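Local coordinates for DUF3298 domain-containing protein (Pseudomonas aeruginosa, PDB 4E72) that is of unknown function but belongs to the DUF3298 family and is probably made with a signal peptide as an exported lipoprotein, at residues P65-L68 / A69-E72; N122-R125 / R126-K129; A166-Q169 / K170-F174. All blocks are in the same frame, centred on the assembly; numbering follows the deposited sequence.

Contact 1: residues P65-L68 / A69-E72; sequences PASL and AAYE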
loop_
_atom_site.group_PDB
_atom_site.type_symbol
_atom_site.label_atom_id
_atom_site.label_comp_id
_atom_site.label_asym_id
_atom_site.label_seq_id
_atom_site.Cartn_x
_atom_site.Cartn_y
_atom_site.Cartn_z
ATOM N N PRO A 65 10.426 -4.823 15.359
ATOM C CA PRO A 65 11.065 -3.811 16.225
ATOM C C PRO A 65 10.001 -2.867 16.824
ATOM O O PRO A 65 8.920 -2.722 16.244
ATOM C CB PRO A 65 11.982 -3.057 15.248
ATOM C CG PRO A 65 12.214 -4.020 14.135
ATOM C CD PRO A 65 10.903 -4.695 13.968
ATOM N N ALA A 66 10.294 -2.221 17.958
ATOM C CA ALA A 66 9.338 -1.324 18.627
ATOM C C ALA A 66 9.101 -0.001 17.890
ATOM O O ALA A 66 8.111 0.677 18.164
ATOM C CB ALA A 66 9.830 -1.012 20.032
ATOM N N SER A 67 10.035 0.394 17.000
ATOM C CA SER A 67 9.962 1.665 16.316
ATOM C C SER A 67 10.795 1.660 15.059
ATOM O O SER A 67 11.699 0.830 14.897
ATOM C CB SER A 67 10.456 2.778 17.239
ATOM O OG SER A 67 11.829 2.607 17.555
ATOM N N LEU A 68 10.537 2.652 14.203
ATOM C CA LEU A 68 11.289 2.849 12.979
ATOM C C LEU A 68 12.770 3.176 13.280
ATOM O O LEU A 68 13.622 2.749 12.508
ATOM C CB LEU A 68 10.629 3.927 12.092
ATOM C CG LEU A 68 9.409 3.408 11.329
ATOM C CD1 LEU A 68 8.609 4.553 10.733
ATOM C CD2 LEU A 68 9.808 2.362 10.246
ATOM N N ALA A 69 13.075 3.857 14.416
ATOM C CA ALA A 69 14.469 4.149 14.818
ATOM C C ALA A 69 15.152 2.869 15.288
ATOM O O ALA A 69 16.333 2.687 15.026
ATOM C CB ALA A 69 14.504 5.194 15.922
ATOM N N ALA A 70 14.405 1.980 16.000
ATOM C CA ALA A 70 14.945 0.688 16.426
ATOM C C ALA A 70 15.218 -0.184 15.184
ATOM O O ALA A 70 16.249 -0.849 15.132
ATOM C CB ALA A 70 13.998 -0.016 17.397
ATOM N N TYR A 71 14.323 -0.143 14.176
ATOM C CA TYR A 71 14.499 -0.909 12.928
ATOM C C TYR A 71 15.749 -0.435 12.163
ATOM O O TYR A 71 16.537 -1.264 11.715
ATOM C CB TYR A 71 13.259 -0.823 12.003
ATOM C CG TYR A 71 13.527 -1.375 10.613
ATOM C CD1 TYR A 71 13.632 -2.747 10.395
ATOM C CD2 TYR A 71 13.746 -0.522 9.529
ATOM C CE1 TYR A 71 13.942 -3.256 9.140
ATOM C CE2 TYR A 71 14.085 -1.024 8.270
ATOM C CZ TYR A 71 14.152 -2.392 8.076
ATOM O OH TYR A 71 14.392 -2.913 6.829
ATOM N N GLU A 72 15.887 0.874 11.979
ATOM C CA GLU A 72 17.010 1.498 11.267
ATOM C C GLU A 72 18.345 1.098 11.921
ATOM O O GLU A 72 19.239 0.625 11.228
ATOM C CB GLU A 72 16.813 3.028 11.227
ATOM C CG GLU A 72 18.094 3.837 11.094
ATOM C CD GLU A 72 17.812 5.296 10.847
ATOM O OE1 GLU A 72 17.609 6.040 11.833
ATOM O OE2 GLU A 72 17.741 5.688 9.661
#

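Contact 2: residues N122-R125 / R126-K129; sequences NYDR and RQHK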
loop_
_atom_site.group_PDB
_atom_site.type_symbol
_atom_site.label_atom_id
_atom_site.label_comp_id
_atom_site.label_asym_id
_atom_site.label_seq_id
_atom_site.Cartn_x
_atom_site.Cartn_y
_atom_site.Cartn_z
ATOM N N ASN A 122 -6.641 2.889 4.939
ATOM C CA ASN A 122 -7.899 3.609 4.713
ATOM C C ASN A 122 -8.387 4.084 6.082
ATOM O O ASN A 122 -8.987 3.325 6.819
ATOM C CB ASN A 122 -8.943 2.745 4.002
ATOM C CG ASN A 122 -8.546 2.350 2.622
ATOM O OD1 ASN A 122 -8.874 3.044 1.653
ATOM N ND2 ASN A 122 -7.807 1.239 2.508
ATOM N N TYR A 123 -8.024 5.295 6.459
ATOM C CA TYR A 123 -8.380 5.836 7.761
ATOM C C TYR A 123 -9.626 6.720 7.697
ATOM O O TYR A 123 -9.620 7.754 7.025
ATOM C CB TYR A 123 -7.195 6.624 8.337
ATOM C CG TYR A 123 -7.419 7.035 9.773
ATOM C CD1 TYR A 123 -7.173 6.148 10.819
ATOM C CD2 TYR A 123 -7.855 8.318 10.091
ATOM C CE1 TYR A 123 -7.390 6.516 12.145
ATOM C CE2 TYR A 123 -8.091 8.695 11.417
ATOM C CZ TYR A 123 -7.859 7.787 12.438
ATOM O OH TYR A 123 -8.034 8.153 13.747
ATOM N N ASP A 124 -10.684 6.326 8.413
ATOM C CA ASP A 124 -11.932 7.101 8.507
ATOM C C ASP A 124 -11.869 8.034 9.723
ATOM O O ASP A 124 -11.760 7.575 10.858
ATOM C CB ASP A 124 -13.145 6.168 8.589
ATOM C CG ASP A 124 -14.520 6.839 8.589
ATOM O OD1 ASP A 124 -14.628 8.013 8.130
ATOM O OD2 ASP A 124 -15.489 6.181 8.985
ATOM N N ARG A 125 -11.882 9.340 9.473
ATOM C CA ARG A 125 -11.801 10.352 10.530
ATOM C C ARG A 125 -13.123 10.522 11.299
ATOM O O ARG A 125 -13.106 11.014 12.431
ATOM C CB ARG A 125 -11.380 11.709 9.946
ATOM C CG ARG A 125 -9.965 11.745 9.405
ATOM C CD ARG A 125 -9.808 12.914 8.472
ATOM N NE ARG A 125 -10.033 14.186 9.157
ATOM C CZ ARG A 125 -10.330 15.331 8.552
ATOM N NH1 ARG A 125 -10.452 15.380 7.230
ATOM N NH2 ARG A 125 -10.522 16.429 9.261
ATOM N N ARG A 126 -14.259 10.145 10.676
ATOM C CA ARG A 126 -15.594 10.227 11.271
ATOM C C ARG A 126 -15.683 9.215 12.432
ATOM O O ARG A 126 -16.232 9.543 13.480
ATOM C CB ARG A 126 -16.672 9.968 10.192
ATOM C CG ARG A 126 -18.102 10.307 10.604
ATOM C CD ARG A 126 -19.083 9.789 9.566
ATOM N NE ARG A 126 -20.478 10.029 9.941
ATOM C CZ ARG A 126 -21.525 9.430 9.373
ATOM N NH1 ARG A 126 -21.346 8.532 8.410
ATOM N NH2 ARG A 126 -22.757 9.715 9.775
ATOM N N GLN A 127 -15.086 8.020 12.250
ATOM C CA GLN A 127 -15.026 6.919 13.221
ATOM C C GLN A 127 -13.678 6.816 13.987
ATOM O O GLN A 127 -13.631 6.114 14.998
ATOM C CB GLN A 127 -15.261 5.576 12.505
ATOM C CG GLN A 127 -16.684 5.337 12.017
ATOM C CD GLN A 127 -16.762 4.020 11.281
ATOM O OE1 GLN A 127 -17.097 2.981 11.861
ATOM N NE2 GLN A 127 -16.392 4.015 10.005
ATOM N N HIS A 128 -12.590 7.470 13.491
ATOM C CA HIS A 128 -11.216 7.409 14.043
ATOM C C HIS A 128 -10.773 5.937 14.001
ATOM O O HIS A 128 -10.399 5.339 15.009
ATOM C CB HIS A 128 -11.104 8.028 15.456
ATOM C CG HIS A 128 -11.766 9.363 15.584
ATOM N ND1 HIS A 128 -11.155 10.520 15.129
ATOM C CD2 HIS A 128 -12.974 9.679 16.105
ATOM C CE1 HIS A 128 -12.002 11.502 15.400
ATOM N NE2 HIS A 128 -13.111 11.045 15.984
ATOM N N LYS A 129 -10.859 5.355 12.802
ATOM C CA LYS A 129 -10.642 3.939 12.556
ATOM C C LYS A 129 -9.984 3.665 11.204
ATOM O O LYS A 129 -10.338 4.294 10.212
ATOM C CB LYS A 129 -12.038 3.282 12.556
ATOM C CG LYS A 129 -12.081 1.762 12.562
ATOM C CD LYS A 129 -13.532 1.281 12.515
ATOM C CE LYS A 129 -13.656 -0.216 12.593
ATOM N NZ LYS A 129 -14.985 -0.618 13.128
#

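Contact 3: residues A166-Q169 / K170-F174; sequences ADFQ and KTWPF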
loop_
_atom_site.group_PDB
_atom_site.type_symbol
_atom_site.label_atom_id
_atom_site.label_comp_id
_atom_site.label_asym_id
_atom_site.label_seq_id
_atom_site.Cartn_x
_atom_site.Cartn_y
_atom_site.Cartn_z
ATOM N N ALA A 166 -3.733 -15.824 -24.299
ATOM C CA ALA A 166 -4.162 -16.905 -23.407
ATOM C C ALA A 166 -3.004 -17.494 -22.603
ATOM O O ALA A 166 -3.243 -17.932 -21.481
ATOM C CB ALA A 166 -4.873 -17.998 -24.188
ATOM N N ASP A 167 -1.763 -17.481 -23.149
ATOM C CA ASP A 167 -0.572 -18.008 -22.458
ATOM C C ASP A 167 -0.268 -17.190 -21.190
ATOM O O ASP A 167 0.051 -17.774 -20.151
ATOM C CB ASP A 167 0.654 -18.061 -23.384
ATOM C CG ASP A 167 1.700 -19.115 -23.015
ATOM O OD1 ASP A 167 1.598 -19.705 -21.906
ATOM O OD2 ASP A 167 2.626 -19.346 -23.831
ATOM N N PHE A 168 -0.411 -15.851 -21.275
ATOM C CA PHE A 168 -0.266 -14.922 -20.147
ATOM C C PHE A 168 -1.349 -15.194 -19.095
ATOM O O PHE A 168 -1.043 -15.209 -17.898
ATOM C CB PHE A 168 -0.369 -13.466 -20.634
ATOM C CG PHE A 168 -0.168 -12.422 -19.562
ATOM C CD1 PHE A 168 -1.230 -12.010 -18.757
ATOM C CD2 PHE A 168 1.073 -11.810 -19.386
ATOM C CE1 PHE A 168 -1.039 -11.057 -17.755
ATOM C CE2 PHE A 168 1.251 -10.826 -18.411
ATOM C CZ PHE A 168 0.200 -10.472 -17.588
ATOM N N GLN A 169 -2.604 -15.379 -19.536
ATOM C CA GLN A 169 -3.763 -15.616 -18.662
ATOM C C GLN A 169 -3.635 -16.921 -17.858
ATOM O O GLN A 169 -3.945 -16.910 -16.669
ATOM C CB GLN A 169 -5.067 -15.596 -19.467
ATOM C CG GLN A 169 -5.511 -14.167 -19.787
ATOM C CD GLN A 169 -6.761 -14.090 -20.625
ATOM O OE1 GLN A 169 -7.739 -14.817 -20.401
ATOM N NE2 GLN A 169 -6.761 -13.179 -21.596
ATOM N N LYS A 170 -3.110 -18.013 -18.480
ATOM C CA LYS A 170 -2.879 -19.294 -17.798
ATOM C C LYS A 170 -1.739 -19.171 -16.798
ATOM O O LYS A 170 -1.789 -19.796 -15.737
ATOM C CB LYS A 170 -2.591 -20.428 -18.787
ATOM C CG LYS A 170 -3.714 -20.721 -19.792
ATOM C CD LYS A 170 -5.074 -21.080 -19.157
ATOM C CE LYS A 170 -6.248 -20.608 -19.989
ATOM N NZ LYS A 170 -6.393 -19.126 -19.977
ATOM N N THR A 171 -0.715 -18.363 -17.130
ATOM C CA THR A 171 0.453 -18.147 -16.273
ATOM C C THR A 171 0.084 -17.248 -15.081
ATOM O O THR A 171 0.573 -17.451 -13.970
ATOM C CB THR A 171 1.596 -17.544 -17.110
ATOM O OG1 THR A 171 1.943 -18.474 -18.134
ATOM C CG2 THR A 171 2.832 -17.219 -16.294
ATOM N N TRP A 172 -0.746 -16.235 -15.325
ATOM C CA TRP A 172 -1.118 -15.296 -14.286
ATOM C C TRP A 172 -2.627 -15.263 -14.131
ATOM O O TRP A 172 -3.267 -14.318 -14.595
ATOM C CB TRP A 172 -0.558 -13.902 -14.601
ATOM C CG TRP A 172 0.922 -13.872 -14.840
ATOM C CD1 TRP A 172 1.562 -13.853 -16.051
ATOM C CD2 TRP A 172 1.950 -13.853 -13.840
ATOM N NE1 TRP A 172 2.925 -13.794 -15.867
ATOM C CE2 TRP A 172 3.193 -13.806 -14.516
ATOM C CE3 TRP A 172 1.945 -13.900 -12.432
ATOM C CZ2 TRP A 172 4.416 -13.793 -13.832
ATOM C CZ3 TRP A 172 3.159 -13.874 -11.756
ATOM C CH2 TRP A 172 4.371 -13.803 -12.456
ATOM N N PRO A 173 -3.240 -16.266 -13.465
ATOM C CA PRO A 173 -4.697 -16.188 -13.260
ATOM C C PRO A 173 -5.027 -15.044 -12.300
ATOM O O PRO A 173 -4.137 -14.512 -11.622
ATOM C CB PRO A 173 -5.059 -17.562 -12.669
ATOM C CG PRO A 173 -3.821 -18.041 -12.022
ATOM C CD PRO A 173 -2.662 -17.457 -12.799
ATOM N N PHE A 174 -6.292 -14.651 -12.264
ATOM C CA PHE A 174 -6.754 -13.633 -11.343
ATOM C C PHE A 174 -6.551 -14.147 -9.897
ATOM O O PHE A 174 -6.668 -15.351 -9.626
ATOM C CB PHE A 174 -8.214 -13.261 -11.635
ATOM C CG PHE A 174 -8.734 -12.159 -10.738
ATOM C CD1 PHE A 174 -8.092 -10.925 -10.679
ATOM C CD2 PHE A 174 -9.816 -12.379 -9.896
ATOM C CE1 PHE A 174 -8.556 -9.919 -9.831
ATOM C CE2 PHE A 174 -10.268 -11.373 -9.035
ATOM C CZ PHE A 174 -9.652 -10.145 -9.027
#

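Contact 1: residues P65-L68 / A69-E72
Ser67 and Tyr71 meet where an extended backbone turns into helix 68-78: Ser67 still has strand-like angles (phi -159°, psi 164°), and its carbonyl O already takes the first i to i+4 bond, from Tyr71 N at 2.9 Å. Leu68 O accepts from Glu72 N one residue further on, at 3.0 Å. Ser67 is the N-cap. Its OG, set between backbone N and carbonyl carbon (chi1 64°), swings over the start of the helix and accepts from Ala70 N at 3.1 Å, giving one of the amides of the first turn a side-chain acceptor. Pro65 doubles back against this turn, its CB 4.2 Å from Ala70 CB and its CG 4.0 Å from Tyr71 CB. The pyrrolidine ring and the tyrosine run alongside each other, with Pro65 CG at the edge of the phenol ring, near its plane. Leu68 turns away from this apolar strip, toward Leu52 and Leu53 of helix 44-54 and Leu87 of strand 84-95. Tyr71 also packs on Leu53 and Leu87, and its OH bonds Ser85, while Glu72 reaches His18 on strand 12-19 across strand 30-37, so the first turn packs against both helix 44-54 and the large sheet.

Contact 2: residues N122-R125 / R126-K129
Asp124 and Gln127 make the straightest side-chain bond of this tight turn: Gln127 NE2 donates to Asp124 OD2 at 2.6 Å, with an N-H...O angle of 171°. The oxygen uses its anti lone pair and lies almost in the amide plane, although the carboxylate and amide planes are 71° apart. With CG anti to its backbone N (chi1 -176°), Asp124 directs its carboxylate over the turn, where OD1 also takes a weak bond from Arg126 N at 3.3 Å. The aspartate thus ties both a backbone amide and a side-chain amide of the residues that follow it. Asp124 N gives to Lys129 O at 2.7 Å, and Asp124 O receives Lys129 N at 3.1 Å and, more weakly, His128 N. Two residues therefore face one, a G1 beta bulge in which His128 takes left-handed helical backbone angles. Arg125 O sits over one face of the His128 imidazole, 3.2 Å from CE1, and Tyr123 OH lies near the plane of that ring at its edge, 3.5 Å from His128 CB outside the ring. Glu41 OE2 bonds both Tyr123 OH and His128 ND1, which helps to place the two side chains. Tyr123 also packs on Leu44 and Ile47 of helix 44-54, Asp124 touches Leu98 of strand 98-108, and the hairpin joins strand 115-124 to the short edge strand 129-130 of the mixed sheet.

Contact 3: residues A166-Q169 / K170-F174
Two side-chain torsions bring Phe168 and Trp172 together: the phenyl stands anti to its backbone N (chi1 -177°), leaning along the helix toward its C-terminal end, while Trp172 CG lies beside its own N (chi1 -54°). The indole thereby lays CD1 over the centre of the phenyl face, 3.9 Å from Phe168 CE2. The phenyl and the five-membered ring are inclined at 44°, an oblique pairing with centroids 4.8 Å apart. Phe168 O lies near the plane of the indole at its edge and accepts Trp172 N at 2.8 Å. This is the C-terminal end of the short helix 166-171, where Trp172 is the first residue to leave helical angles and Pro173, which has no amide hydrogen, follows. One residue before Phe168, Asp167 O is gripped twice by Thr171, by N at 3.2 Å and by OG1 at 2.9 Å, the two donors coming from opposite faces of its carbonyl plane. Lys170 N completes the series with Ala166 O at 3.0 Å, and the bent lysine chain brings CG within 3.3 Å of that oxygen. Gln169 extends away to bond Leu162 O through NE2. Beyond the pair, Pro198 touches both Phe168 and Trp172, and Tyr194 meets the indole edge-to-face.

From the N terminus, the chain passes through strands 12-19 and 30-37 and helix 44-54; contact 1 ends the loop that follows and starts helix 68-78, which packs on the same sheet. Strands 84-95, 98-108 and 115-124 then lead to contact 2, which closes the turn into edge strand 129-130. After helices 133-136 and 142-159 comes contact 3, which leads out of helix 166-171 into the loop before strand 179-181 and packs on helix 142-159 through Gln169 and Phe174. The three follow in series, none nesting or crossing. Contacts 1 and 2 both involve helix 44-54 and the mixed sheet, their centres 26 Å apart; contact 3 lies on the opposite side of the chain's centre from both.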